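TonB-dependent siderophore receptor (Pseudomonas aeruginosa 39016, PDB 5NEC) probably imports iron-loaded siderophores across the outer membrane with energy supplied through TonB, and belongs to the receptors studied for uptake of siderophore-drug conjugates. Local coordinates at residues A[305-310]-A[337-342]; A[231-236]-A[278-283]; A[369-374]-A[427-432]; A[106-111]-A[301-306]. All blocks are in the same frame, centred on the assembly; numbering follows the deposited sequence.

Interaction 1: A[305-310]-A[337-342]; sequences GNSHQD and STTTTA. With C8E ((hydroxyethyloxy)tri(ethyloxy)octane), chain C.
Gly-305, Ser-307 and Gln-309 face Thr-341, Thr-339 and Ser-337 as three antiparallel hydrogen-bonded pairs, each closed by two backbone bonds. Gly-305 N lies 2.8 Å from Thr-341 O, and Ser-307 N is 2.9 Å from Thr-339 O. Asn-306 with Thr-340 and His-308 with Thr-338 are the non-hydrogen-bonded pairs between them, where the alpha carbons come closer and approach carbonyls; Asn-306 CA is 3.3 Å from Thr-339 O, which thus receives a CA-H contact as well as the Ser-307 N-H.

The two segments belong to the hairpin of strands 296-316 and 327-354 in the TonB-dependent receptor beta-barrel. Ser-307, Gln-309, Thr-339 and Thr-341 are turned to the inside, where Thr-114 and Gln-117 of the plug touch them; Asn-306, His-308, Thr-338 and Thr-340 are on the outer face.

A side-chain hydrogen bond lies on that outer face. The CG of His-308 is anti to the backbone N (chi1 -178°), and the imidazole crosses Thr-338 obliquely. Thr-338 OG1 meets the ring at its edge, near the plane, 3.2 Å from His-308 ND1, and either atom may be the donor.

Inside the barrel the contacts are of van der Waals type. Ser-307 OG rests against Thr-339 CB at 3.8 Å, while the extended Gln-309 passes Ser-337 CB with its OE1 at 4.2 Å and makes a weak hydrogen bond to Arg-335. Farther along the strand, Ala-342 CB touches the octyl chain of the detergent, 3.9 Å from C8E C4.

Interaction 2: A[231-236]-A[278-283]; sequences HYHLES and KSRIDT
Tyr-232, Leu-234 and Ser-236 exchange paired backbone hydrogen bonds with Thr-283, Ile-281 and Ser-279, the two strand segments running antiparallel at 177°. On one face Asp-282 OD1 accepts from two histidines. His-231 NE2 comes along its anti lone pair, almost straight and in the ring plane, at 3.2 Å; His-233 ND1, at 2.6 Å, approaches from above the carboxylate plane. The other nitrogen of His-231 bonds Ser-284, and His-233 NE2 reaches Glu-235 OE1 on its own strand. Glu-235 lies beside Arg-280 with carboxylate and guanidinium planes only 3° apart. The bend at chi3 (-67°) puts Arg-280 NE 3.1 Å from Glu-235 OE1, which sits over the guanidinium face, so this salt bridge is electrostatic, with no N-H directed at the oxygen. On the other face Ile-281 CG2 packs 3.8 Å from Leu-234 CB and meets the edge of the Tyr-232 ring, while Ser-236 OG and Ser-279 OG share a 2.9 Å hydrogen bond. Asn-123, Asp-113 and Thr-114 of the plug touch this second face. The pair thus has a charge-linked outer face and, facing the plug, a partly apolar inner one, as two neighbouring strands of a TonB-dependent receptor barrel.

Interaction 3: A[369-374]-A[427-432]; sequences REDSKR and NTVGTT
Arg-369 spreads its guanidinium over Val-429, the flat group presenting one face to the CG1 methyl, with Arg-369 NH2 3.7 Å from Val-429 CG1. The chain is extended from CG to NE, and the turn at chi4 (-77°) swings the guanidinium round at its end. Its other terminal nitrogen, NH1, forms a salt bridge with Asp-371 OD1 at 2.6 Å, two residues along the same strand. Asp-371 and Val-429 lie side by side and point the same way, OD1 of the aspartate being 3.8 Å from Val-429 CG2. The valine methyls are therefore covered by an ion pair that its neighbouring strand supplies.

This face is the outside of the receptor's beta-barrel, where strands 357-379 and 426-444 run as antiparallel neighbours; a bound C8E detergent lies close to Arg-369. Backbone bonds join Glu-370 with Gly-430 and Ser-372 with Thr-428, two each, Gly-430 N being 2.7 Å from Glu-370 O.

Also on the outer face, Lys-373 slants across Asn-427, its CG resting 3.4 Å from Asn-427 OD1. Toward the lumen, Ser-372 OG meets Thr-428 CB at 3.6 Å. One water ties the two hydroxyls together, 2.9 Å from Ser-372 OG and 2.7 Å from Thr-428 OG1. Glu-370, on this same side, turns its carboxylate from the 427-432 strand and makes a weak hydrogen bond to Thr-341 on the neighbouring strand 327-354.

Interaction 4: A[106-111]-A[301-306]; sequences TYVDGV and TSRYGN
Arg-303 reaches Val-108 and Val-111 from the barrel wall through a chain that starts with CG anti to the backbone N (chi1 179°) and bends at chi3 (-73°), where NE turns off the extended course. The guanidinium then meets Val-108 O end-on with two nitrogens. NH1 is the nearer, 2.8 Å from Val-108 O and tilted a little from the carbonyl plane; NH2 stands 3.2 Å from the same oxygen, well above that plane. The oxygen lies nearly in the guanidinium plane, at its edge.

Val-108 O also accepts the N-H of Val-111, 3.3 Å from Val-111 N, which closes the type I' beta turn from Val-108 to Val-111. One carbonyl is thus held by three donors, two of them from the barrel. Val-111 and Arg-303 approach tip to tip, CB of the valine 3.4 Å from Arg-303 NH1. Val-108 crosses the arginine at about a right angle, with its CG1 3.8 Å from Arg-303 NH2. Beside them Val-111 CG2 packs 4.2 Å from Thr-301 CG2.

Asp-109 OD2, which bonds Ser-151, is 4.2 Å from Arg-303 NH2, beyond a salt bridge, and Arg-303 NE is taken by Thr-285 on the neighbouring wall strand. The turn belongs to the plug domain, so the contact joins plug to barrel. The turn carbonyl and the hydroxyl of Thr-285 give the buried guanidinium directional bonds, while the nearby carboxylate of Asp-109 probably contributes a longer-range electrostatic attraction.

Overall arrangement
Interactions 1, 2 and 3 are surface contacts in the wall of the barrel, all antiparallel strand pairings. Interactions 1 and 2 are joined directly, since strands 276-291 and 296-316 are neighbours, and interaction 3 adjoins interaction 1 through strands 327-354 and 357-379; interactions 2 and 3 do not touch. Interaction 4 is the buried one, sharing strand 296-316 with interaction 1 but joining the wall to the plug. The chemistry follows this placing. The wall pairs rest on regular backbone bonding, with hydroxyls prominent in interaction 1, histidine-carboxylate bonds in interaction 2 and an ion pair in interaction 3, whereas interaction 4 is carried mainly by one arginine side chain.

Interaction 1: A[305-310]-A[337-342]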
loop_
_atom_site.group_PDB
_atom_site.type_symbol
_atom_site.label_atom_id
_atom_site.label_comp_id
_atom_site.label_asym_id
_atom_site.label_seq_id
_atom_site.Cartn_x
_atom_site.Cartn_y
_atom_site.Cartn_z
ATOM N N GLY A 305 6.315 11.611 13.986
ATOM C CA GLY A 305 4.997 11.311 13.426
ATOM C C GLY A 305 3.948 11.161 14.502
ATOM O O GLY A 305 4.245 10.767 15.607
ATOM N N ASN A 306 2.703 11.450 14.152
ATOM C CA ASN A 306 1.593 11.498 15.088
ATOM C C ASN A 306 0.311 11.150 14.318
ATOM O O ASN A 306 -0.039 11.858 13.371
ATOM C CB ASN A 306 1.538 12.918 15.650
ATOM C CG ASN A 306 0.314 13.180 16.492
ATOM O OD1 ASN A 306 -0.250 12.264 17.090
ATOM N ND2 ASN A 306 -0.152 14.412 16.473
ATOM N N SER A 307 -0.375 10.062 14.690
ATOM C CA SER A 307 -1.608 9.661 13.984
ATOM C C SER A 307 -2.733 9.282 14.932
ATOM O O SER A 307 -2.504 8.612 15.917
ATOM C CB SER A 307 -1.348 8.528 12.988
ATOM O OG SER A 307 -1.138 7.329 13.674
ATOM N N HIS A 308 -3.940 9.742 14.621
ATOM C CA HIS A 308 -5.129 9.452 15.389
ATOM C C HIS A 308 -6.140 8.744 14.471
ATOM O O HIS A 308 -6.296 9.102 13.296
ATOM C CB HIS A 308 -5.722 10.745 15.955
ATOM C CG HIS A 308 -6.934 10.521 16.804
ATOM N ND1 HIS A 308 -6.905 9.793 17.981
ATOM C CD2 HIS A 308 -8.222 10.910 16.637
ATOM C CE1 HIS A 308 -8.115 9.759 18.507
ATOM N NE2 HIS A 308 -8.931 10.436 17.717
ATOM N N GLN A 309 -6.807 7.730 15.006
ATOM C CA GLN A 309 -7.897 7.054 14.325
ATOM C C GLN A 309 -9.070 6.863 15.265
ATOM O O GLN A 309 -8.911 6.427 16.399
ATOM C CB GLN A 309 -7.436 5.711 13.812
ATOM C CG GLN A 309 -6.548 5.853 12.609
ATOM C CD GLN A 309 -5.962 4.537 12.180
ATOM O OE1 GLN A 309 -5.756 3.646 13.009
ATOM N NE2 GLN A 309 -5.683 4.395 10.866
ATOM N N ASP A 310 -10.247 7.203 14.771
ATOM C CA ASP A 310 -11.484 7.101 15.511
ATOM C C ASP A 310 -12.538 6.508 14.533
ATOM O O ASP A 310 -13.124 7.238 13.692
ATOM C CB ASP A 310 -11.838 8.492 16.053
ATOM C CG ASP A 310 -13.018 8.487 16.999
ATOM O OD1 ASP A 310 -13.486 7.419 17.461
ATOM O OD2 ASP A 310 -13.509 9.590 17.275
ATOM N N SER A 337 -7.517 4.949 18.358
ATOM C CA SER A 337 -6.101 4.704 18.367
ATOM C C SER A 337 -5.303 6.011 18.277
ATOM O O SER A 337 -5.679 6.895 17.527
ATOM C CB SER A 337 -5.801 3.796 17.192
ATOM O OG SER A 337 -4.429 3.501 17.080
ATOM N N THR A 338 -4.233 6.142 19.064
ATOM C CA THR A 338 -3.265 7.237 18.890
ATOM C C THR A 338 -1.878 6.662 18.856
ATOM O O THR A 338 -1.550 5.824 19.678
ATOM C CB THR A 338 -3.325 8.305 20.006
ATOM O OG1 THR A 338 -4.618 8.895 20.012
ATOM C CG2 THR A 338 -2.304 9.437 19.767
ATOM N N THR A 339 -1.063 7.118 17.916
ATOM C CA THR A 339 0.302 6.634 17.796
ATOM C C THR A 339 1.257 7.801 17.589
ATOM O O THR A 339 0.969 8.731 16.847
ATOM C CB THR A 339 0.450 5.609 16.643
ATOM O OG1 THR A 339 -0.433 4.510 16.872
ATOM C CG2 THR A 339 1.834 5.044 16.584
ATOM N N THR A 340 2.399 7.717 18.256
ATOM C CA THR A 340 3.461 8.697 18.207
ATOM C C THR A 340 4.685 7.911 17.778
ATOM O O THR A 340 4.892 6.806 18.264
ATOM C CB THR A 340 3.620 9.297 19.614
ATOM O OG1 THR A 340 2.471 10.102 19.902
ATOM C CG2 THR A 340 4.867 10.145 19.756
ATOM N N THR A 341 5.462 8.434 16.831
ATOM C CA THR A 341 6.682 7.765 16.368
ATOM C C THR A 341 7.796 8.787 16.266
ATOM O O THR A 341 7.586 9.884 15.752
ATOM C CB THR A 341 6.480 7.078 14.997
ATOM O OG1 THR A 341 5.357 6.194 15.067
ATOM C CG2 THR A 341 7.707 6.252 14.591
ATOM N N ALA A 342 8.971 8.420 16.753
ATOM C CA ALA A 342 10.146 9.268 16.668
ATOM C C ALA A 342 11.298 8.408 16.137
ATOM O O ALA A 342 11.598 7.366 16.731
ATOM C CB ALA A 342 10.467 9.837 18.034
HETATM C C1 C8E C . 14.493 8.388 20.007
HETATM C C2 C8E C . 14.574 9.044 18.640
HETATM C C3 C8E C . 14.281 10.550 18.687
HETATM C C4 C8E C . 14.088 11.155 17.285
HETATM C C5 C8E C . 14.062 12.694 17.266
HETATM C C6 C8E C . 12.968 13.278 16.354
HETATM C C7 C8E C . 13.147 14.784 16.133
HETATM C C8 C8E C . 11.973 15.453 15.438
#

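Interaction 2: A[231-236]-A[278-283]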
loop_
_atom_site.group_PDB
_atom_site.type_symbol
_atom_site.label_atom_id
_atom_site.label_comp_id
_atom_site.label_asym_id
_atom_site.label_seq_id
_atom_site.Cartn_x
_atom_site.Cartn_y
_atom_site.Cartn_z
ATOM N N HIS A 231 6.826 18.770 6.102
ATOM C CA HIS A 231 5.717 18.384 6.918
ATOM C C HIS A 231 4.635 17.802 6.017
ATOM O O HIS A 231 4.462 18.255 4.882
ATOM C CB HIS A 231 5.187 19.543 7.763
ATOM C CG HIS A 231 4.275 19.089 8.859
ATOM N ND1 HIS A 231 4.738 18.731 10.109
ATOM C CD2 HIS A 231 2.946 18.831 8.864
ATOM C CE1 HIS A 231 3.723 18.312 10.846
ATOM N NE2 HIS A 231 2.626 18.358 10.111
ATOM N N TYR A 232 3.947 16.772 6.528
ATOM C CA TYR A 232 2.848 16.105 5.842
ATOM C C TYR A 232 1.617 16.031 6.770
ATOM O O TYR A 232 1.691 15.555 7.896
ATOM C CB TYR A 232 3.270 14.695 5.405
ATOM C CG TYR A 232 2.180 13.948 4.669
ATOM C CD1 TYR A 232 1.954 14.170 3.325
ATOM C CD2 TYR A 232 1.358 13.024 5.327
ATOM C CE1 TYR A 232 0.963 13.489 2.638
ATOM C CE2 TYR A 232 0.356 12.343 4.651
ATOM C CZ TYR A 232 0.168 12.574 3.304
ATOM O OH TYR A 232 -0.815 11.922 2.599
ATOM N N HIS A 233 0.481 16.494 6.279
ATOM C CA HIS A 233 -0.733 16.506 7.049
ATOM C C HIS A 233 -1.891 16.011 6.196
ATOM O O HIS A 233 -2.115 16.562 5.123
ATOM C CB HIS A 233 -1.038 17.909 7.539
ATOM C CG HIS A 233 -2.256 17.981 8.399
ATOM N ND1 HIS A 233 -2.232 17.658 9.736
ATOM C CD2 HIS A 233 -3.543 18.284 8.109
ATOM C CE1 HIS A 233 -3.446 17.765 10.240
ATOM N NE2 HIS A 233 -4.261 18.143 9.274
ATOM N N LEU A 234 -2.606 14.984 6.673
ATOM C CA LEU A 234 -3.836 14.510 6.041
ATOM C C LEU A 234 -4.898 14.226 7.098
ATOM O O LEU A 234 -4.629 13.578 8.110
ATOM C CB LEU A 234 -3.576 13.239 5.223
ATOM C CG LEU A 234 -4.748 12.797 4.317
ATOM C CD1 LEU A 234 -4.792 13.620 3.038
ATOM C CD2 LEU A 234 -4.636 11.329 3.978
ATOM N N GLU A 235 -6.109 14.693 6.828
ATOM C CA GLU A 235 -7.258 14.535 7.705
ATOM C C GLU A 235 -8.378 13.928 6.884
ATOM O O GLU A 235 -8.598 14.357 5.754
ATOM C CB GLU A 235 -7.685 15.905 8.204
ATOM C CG GLU A 235 -8.566 15.896 9.450
ATOM C CD GLU A 235 -8.292 17.108 10.303
ATOM O OE1 GLU A 235 -7.096 17.268 10.690
ATOM O OE2 GLU A 235 -9.231 17.893 10.572
ATOM N N SER A 236 -9.072 12.928 7.415
ATOM C CA SER A 236 -10.171 12.324 6.677
ATOM C C SER A 236 -11.362 11.997 7.537
ATOM O O SER A 236 -11.241 11.826 8.727
ATOM C CB SER A 236 -9.701 11.109 5.883
ATOM O OG SER A 236 -9.310 10.073 6.716
ATOM N N LYS A 278 -12.793 8.484 11.089
ATOM C CA LYS A 278 -12.075 9.752 11.186
ATOM C C LYS A 278 -10.614 9.473 11.416
ATOM O O LYS A 278 -10.280 8.658 12.251
ATOM C CB LYS A 278 -12.601 10.571 12.358
ATOM C CG LYS A 278 -13.932 11.176 12.045
ATOM C CD LYS A 278 -14.705 11.589 13.299
ATOM C CE LYS A 278 -15.999 12.271 12.882
ATOM N NZ LYS A 278 -16.999 12.287 13.988
ATOM N N SER A 279 -9.745 10.142 10.668
ATOM C CA SER A 279 -8.322 10.007 10.907
ATOM C C SER A 279 -7.573 11.302 10.657
ATOM O O SER A 279 -8.049 12.191 9.964
ATOM C CB SER A 279 -7.726 8.824 10.124
ATOM O OG SER A 279 -7.439 9.167 8.805
ATOM N N ARG A 280 -6.416 11.397 11.306
ATOM C CA ARG A 280 -5.529 12.533 11.213
ATOM C C ARG A 280 -4.131 11.965 11.215
ATOM O O ARG A 280 -3.825 11.148 12.075
ATOM C CB ARG A 280 -5.728 13.454 12.407
ATOM C CG ARG A 280 -4.956 14.760 12.292
ATOM C CD ARG A 280 -5.187 15.684 13.494
ATOM N NE ARG A 280 -6.578 16.173 13.536
ATOM C CZ ARG A 280 -7.031 17.236 14.213
ATOM N NH1 ARG A 280 -6.218 18.002 14.952
ATOM N NH2 ARG A 280 -8.330 17.547 14.123
ATOM N N ILE A 281 -3.298 12.358 10.248
ATOM C CA ILE A 281 -1.871 12.052 10.305
ATOM C C ILE A 281 -1.046 13.338 10.156
ATOM O O ILE A 281 -1.368 14.195 9.347
ATOM C CB ILE A 281 -1.412 10.956 9.315
ATOM C CG1 ILE A 281 0.106 10.776 9.435
ATOM C CG2 ILE A 281 -1.803 11.292 7.901
ATOM C CD1 ILE A 281 0.613 9.411 9.035
ATOM N N ASP A 282 -0.015 13.465 11.000
ATOM C CA ASP A 282 0.983 14.539 10.957
ATOM C C ASP A 282 2.372 13.914 10.963
ATOM O O ASP A 282 2.654 13.074 11.811
ATOM C CB ASP A 282 0.848 15.426 12.173
ATOM C CG ASP A 282 -0.300 16.374 12.060
ATOM O OD1 ASP A 282 -0.161 17.325 11.270
ATOM O OD2 ASP A 282 -1.352 16.185 12.734
ATOM N N THR A 283 3.228 14.311 10.026
ATOM C CA THR A 283 4.594 13.795 9.938
ATOM C C THR A 283 5.565 14.938 9.575
ATOM O O THR A 283 5.355 15.661 8.598
ATOM C CB THR A 283 4.656 12.649 8.919
ATOM O OG1 THR A 283 3.847 11.590 9.405
ATOM C CG2 THR A 283 6.049 12.087 8.754
#

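Interaction 3: A[369-374]-A[427-432]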
loop_
_atom_site.group_PDB
_atom_site.type_symbol
_atom_site.label_atom_id
_atom_site.label_comp_id
_atom_site.label_asym_id
_atom_site.label_seq_id
_atom_site.Cartn_x
_atom_site.Cartn_y
_atom_site.Cartn_z
ATOM N N ARG A 369 11.352 5.188 18.594
ATOM C CA ARG A 369 10.462 5.036 19.736
ATOM C C ARG A 369 9.031 5.145 19.235
ATOM O O ARG A 369 8.692 6.158 18.640
ATOM C CB ARG A 369 10.748 6.127 20.751
ATOM C CG ARG A 369 9.964 6.004 22.041
ATOM C CD ARG A 369 10.496 6.977 23.079
ATOM N NE ARG A 369 9.844 6.820 24.378
ATOM C CZ ARG A 369 8.620 7.265 24.683
ATOM N NH1 ARG A 369 7.864 7.909 23.781
ATOM N NH2 ARG A 369 8.131 7.058 25.906
ATOM N N GLU A 370 8.218 4.107 19.436
ATOM C CA GLU A 370 6.785 4.178 19.140
ATOM C C GLU A 370 5.959 4.103 20.425
ATOM O O GLU A 370 6.166 3.212 21.231
ATOM C CB GLU A 370 6.334 3.088 18.160
ATOM C CG GLU A 370 4.797 2.964 18.077
ATOM C CD GLU A 370 4.237 2.553 16.721
ATOM O OE1 GLU A 370 3.425 1.588 16.668
ATOM O OE2 GLU A 370 4.566 3.220 15.710
ATOM N N ASP A 371 5.038 5.057 20.588
ATOM C CA ASP A 371 4.008 5.092 21.638
ATOM C C ASP A 371 2.698 4.752 20.970
ATOM O O ASP A 371 2.332 5.426 20.019
ATOM C CB ASP A 371 3.811 6.517 22.175
ATOM C CG ASP A 371 4.531 6.774 23.459
ATOM O OD1 ASP A 371 5.744 6.429 23.527
ATOM O OD2 ASP A 371 3.888 7.355 24.391
ATOM N N SER A 372 1.964 3.764 21.451
ATOM C CA SER A 372 0.608 3.575 20.945
ATOM C C SER A 372 -0.382 3.439 22.088
ATOM O O SER A 372 -0.064 2.901 23.141
ATOM C CB SER A 372 0.522 2.410 19.962
ATOM O OG SER A 372 0.622 1.189 20.620
ATOM N N LYS A 373 -1.575 3.967 21.864
ATOM C CA LYS A 373 -2.673 3.879 22.805
ATOM C C LYS A 373 -3.851 3.305 22.053
ATOM O O LYS A 373 -4.347 3.957 21.153
ATOM C CB LYS A 373 -3.011 5.266 23.338
ATOM C CG LYS A 373 -1.829 5.926 24.011
ATOM C CD LYS A 373 -2.230 7.215 24.739
ATOM C CE LYS A 373 -1.268 7.558 25.888
ATOM N NZ LYS A 373 -0.370 8.711 25.570
ATOM N N ARG A 374 -4.279 2.092 22.412
ATOM C CA ARG A 374 -5.460 1.462 21.796
ATOM C C ARG A 374 -6.647 1.456 22.766
ATOM O O ARG A 374 -6.569 0.885 23.837
ATOM C CB ARG A 374 -5.144 0.042 21.287
ATOM C CG ARG A 374 -6.280 -0.534 20.406
ATOM C CD ARG A 374 -6.083 -1.937 19.826
ATOM N NE ARG A 374 -5.761 -2.961 20.837
ATOM C CZ ARG A 374 -6.630 -3.631 21.606
ATOM N NH1 ARG A 374 -7.945 -3.413 21.533
ATOM N NH2 ARG A 374 -6.168 -4.534 22.480
ATOM N N ASN A 427 -1.751 0.577 26.390
ATOM C CA ASN A 427 -0.718 1.557 26.090
ATOM C C ASN A 427 0.615 0.860 25.942
ATOM O O ASN A 427 1.062 0.201 26.864
ATOM C CB ASN A 427 -0.589 2.570 27.219
ATOM C CG ASN A 427 -1.797 3.469 27.349
ATOM O OD1 ASN A 427 -2.590 3.645 26.417
ATOM N ND2 ASN A 427 -1.953 4.041 28.528
ATOM N N THR A 428 1.264 1.035 24.805
ATOM C CA THR A 428 2.499 0.346 24.501
ATOM C C THR A 428 3.613 1.337 24.150
ATOM O O THR A 428 3.396 2.254 23.360
ATOM C CB THR A 428 2.290 -0.607 23.310
ATOM O OG1 THR A 428 1.100 -1.392 23.521
ATOM C CG2 THR A 428 3.512 -1.524 23.125
ATOM N N VAL A 429 4.793 1.144 24.737
ATOM C CA VAL A 429 5.976 1.940 24.418
ATOM C C VAL A 429 7.048 1.001 23.856
ATOM O O VAL A 429 7.502 0.101 24.563
ATOM C CB VAL A 429 6.502 2.687 25.663
ATOM C CG1 VAL A 429 7.805 3.420 25.352
ATOM C CG2 VAL A 429 5.437 3.660 26.175
ATOM N N GLY A 430 7.439 1.221 22.595
ATOM C CA GLY A 430 8.463 0.402 21.893
ATOM C C GLY A 430 9.732 1.175 21.550
ATOM O O GLY A 430 9.658 2.328 21.175
ATOM N N THR A 431 10.887 0.530 21.702
ATOM C CA THR A 431 12.203 1.091 21.355
ATOM C C THR A 431 12.844 0.150 20.350
ATOM O O THR A 431 12.731 -1.069 20.501
ATOM C CB THR A 431 13.114 1.183 22.598
ATOM O OG1 THR A 431 12.676 2.261 23.413
ATOM C CG2 THR A 431 14.584 1.425 22.250
ATOM N N THR A 432 13.498 0.707 19.328
ATOM C CA THR A 432 14.318 -0.082 18.409
ATOM C C THR A 432 15.702 0.553 18.257
ATOM O O THR A 432 15.839 1.766 18.285
ATOM C CB THR A 432 13.693 -0.206 17.003
ATOM O OG1 THR A 432 13.582 1.092 16.434
ATOM C CG2 THR A 432 12.345 -0.878 17.014
HETATM O O HOH W 1 -1.105 -0.380 22.345
#

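Interaction 4: A[106-111]-A[301-306]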
loop_
_atom_site.group_PDB
_atom_site.type_symbol
_atom_site.label_atom_id
_atom_site.label_comp_id
_atom_site.label_asym_id
_atom_site.label_seq_id
_atom_site.Cartn_x
_atom_site.Cartn_y
_atom_site.Cartn_z
ATOM N N THR A 106 5.950 -0.768 5.293
ATOM C CA THR A 106 5.649 0.386 4.461
ATOM C C THR A 106 6.517 1.556 4.925
ATOM O O THR A 106 6.534 1.918 6.091
ATOM C CB THR A 106 4.142 0.724 4.459
ATOM O OG1 THR A 106 3.426 -0.382 3.906
ATOM C CG2 THR A 106 3.854 1.956 3.606
ATOM N N TYR A 107 7.246 2.113 3.971
ATOM C CA TYR A 107 8.245 3.129 4.209
ATOM C C TYR A 107 7.863 4.379 3.422
ATOM O O TYR A 107 7.264 4.280 2.351
ATOM C CB TYR A 107 9.619 2.590 3.785
ATOM C CG TYR A 107 10.046 1.403 4.627
ATOM C CD1 TYR A 107 10.758 1.591 5.808
ATOM C CD2 TYR A 107 9.718 0.094 4.261
ATOM C CE1 TYR A 107 11.139 0.523 6.600
ATOM C CE2 TYR A 107 10.098 -0.987 5.049
ATOM C CZ TYR A 107 10.807 -0.754 6.218
ATOM O OH TYR A 107 11.207 -1.786 7.019
ATOM N N VAL A 108 8.160 5.544 3.996
ATOM C CA VAL A 108 8.110 6.812 3.279
ATOM C C VAL A 108 9.540 7.335 3.252
ATOM O O VAL A 108 10.116 7.631 4.309
ATOM C CB VAL A 108 7.151 7.824 3.943
ATOM C CG1 VAL A 108 7.263 9.191 3.273
ATOM C CG2 VAL A 108 5.712 7.301 3.896
ATOM N N ASP A 109 10.118 7.410 2.049
ATOM C CA ASP A 109 11.521 7.787 1.863
ATOM C C ASP A 109 12.465 7.002 2.774
ATOM O O ASP A 109 13.212 7.571 3.550
ATOM C CB ASP A 109 11.706 9.288 2.071
ATOM C CG ASP A 109 10.853 10.108 1.131
ATOM O OD1 ASP A 109 11.092 10.048 -0.093
ATOM O OD2 ASP A 109 9.928 10.810 1.608
ATOM N N GLY A 110 12.370 5.683 2.699
ATOM C CA GLY A 110 13.250 4.778 3.427
ATOM C C GLY A 110 13.175 4.792 4.946
ATOM O O GLY A 110 14.081 4.289 5.599
ATOM N N VAL A 111 12.113 5.355 5.520
ATOM C CA VAL A 111 11.944 5.374 6.978
ATOM C C VAL A 111 10.557 4.852 7.307
ATOM O O VAL A 111 9.625 5.102 6.547
ATOM C CB VAL A 111 12.129 6.805 7.534
ATOM C CG1 VAL A 111 11.926 6.841 9.057
ATOM C CG2 VAL A 111 13.491 7.354 7.123
ATOM N N THR A 301 18.644 11.734 9.289
ATOM C CA THR A 301 17.234 11.950 9.068
ATOM C C THR A 301 16.515 11.795 10.397
ATOM O O THR A 301 16.732 10.829 11.125
ATOM C CB THR A 301 16.684 10.939 8.053
ATOM O OG1 THR A 301 17.429 11.058 6.836
ATOM C CG2 THR A 301 15.186 11.187 7.753
ATOM N N SER A 302 15.668 12.768 10.707
ATOM C CA SER A 302 14.841 12.736 11.893
ATOM C C SER A 302 13.404 12.811 11.452
ATOM O O SER A 302 13.054 13.684 10.664
ATOM C CB SER A 302 15.167 13.915 12.799
ATOM O OG SER A 302 16.534 13.861 13.133
ATOM N N ARG A 303 12.582 11.888 11.945
ATOM C CA ARG A 303 11.157 11.924 11.694
ATOM C C ARG A 303 10.394 11.885 13.029
ATOM O O ARG A 303 10.661 11.037 13.885
ATOM C CB ARG A 303 10.748 10.775 10.761
ATOM C CG ARG A 303 9.250 10.742 10.485
ATOM C CD ARG A 303 8.919 9.821 9.331
ATOM N NE ARG A 303 9.319 10.410 8.065
ATOM C CZ ARG A 303 9.481 9.736 6.926
ATOM N NH1 ARG A 303 9.267 8.423 6.856
ATOM N NH2 ARG A 303 9.850 10.385 5.823
ATOM N N TYR A 304 9.479 12.836 13.210
ATOM C CA TYR A 304 8.455 12.758 14.233
ATOM C C TYR A 304 7.091 12.595 13.535
ATOM O O TYR A 304 6.745 13.362 12.635
ATOM C CB TYR A 304 8.449 13.991 15.135
ATOM C CG TYR A 304 7.434 13.845 16.256
ATOM C CD1 TYR A 304 7.797 13.259 17.482
ATOM C CD2 TYR A 304 6.100 14.218 16.079
ATOM C CE1 TYR A 304 6.868 13.073 18.499
ATOM C CE2 TYR A 304 5.170 14.034 17.089
ATOM C CZ TYR A 304 5.551 13.471 18.295
ATOM O OH TYR A 304 4.613 13.296 19.279
ATOM N N GLY A 305 6.315 11.611 13.986
ATOM C CA GLY A 305 4.997 11.311 13.426
ATOM C C GLY A 305 3.948 11.161 14.502
ATOM O O GLY A 305 4.245 10.767 15.607
ATOM N N ASN A 306 2.703 11.450 14.152
ATOM C CA ASN A 306 1.593 11.498 15.088
ATOM C C ASN A 306 0.311 11.150 14.318
ATOM O O ASN A 306 -0.039 11.858 13.371
ATOM C CB ASN A 306 1.538 12.918 15.650
ATOM C CG ASN A 306 0.314 13.180 16.492
ATOM O OD1 ASN A 306 -0.250 12.264 17.090
ATOM N ND2 ASN A 306 -0.152 14.412 16.473
#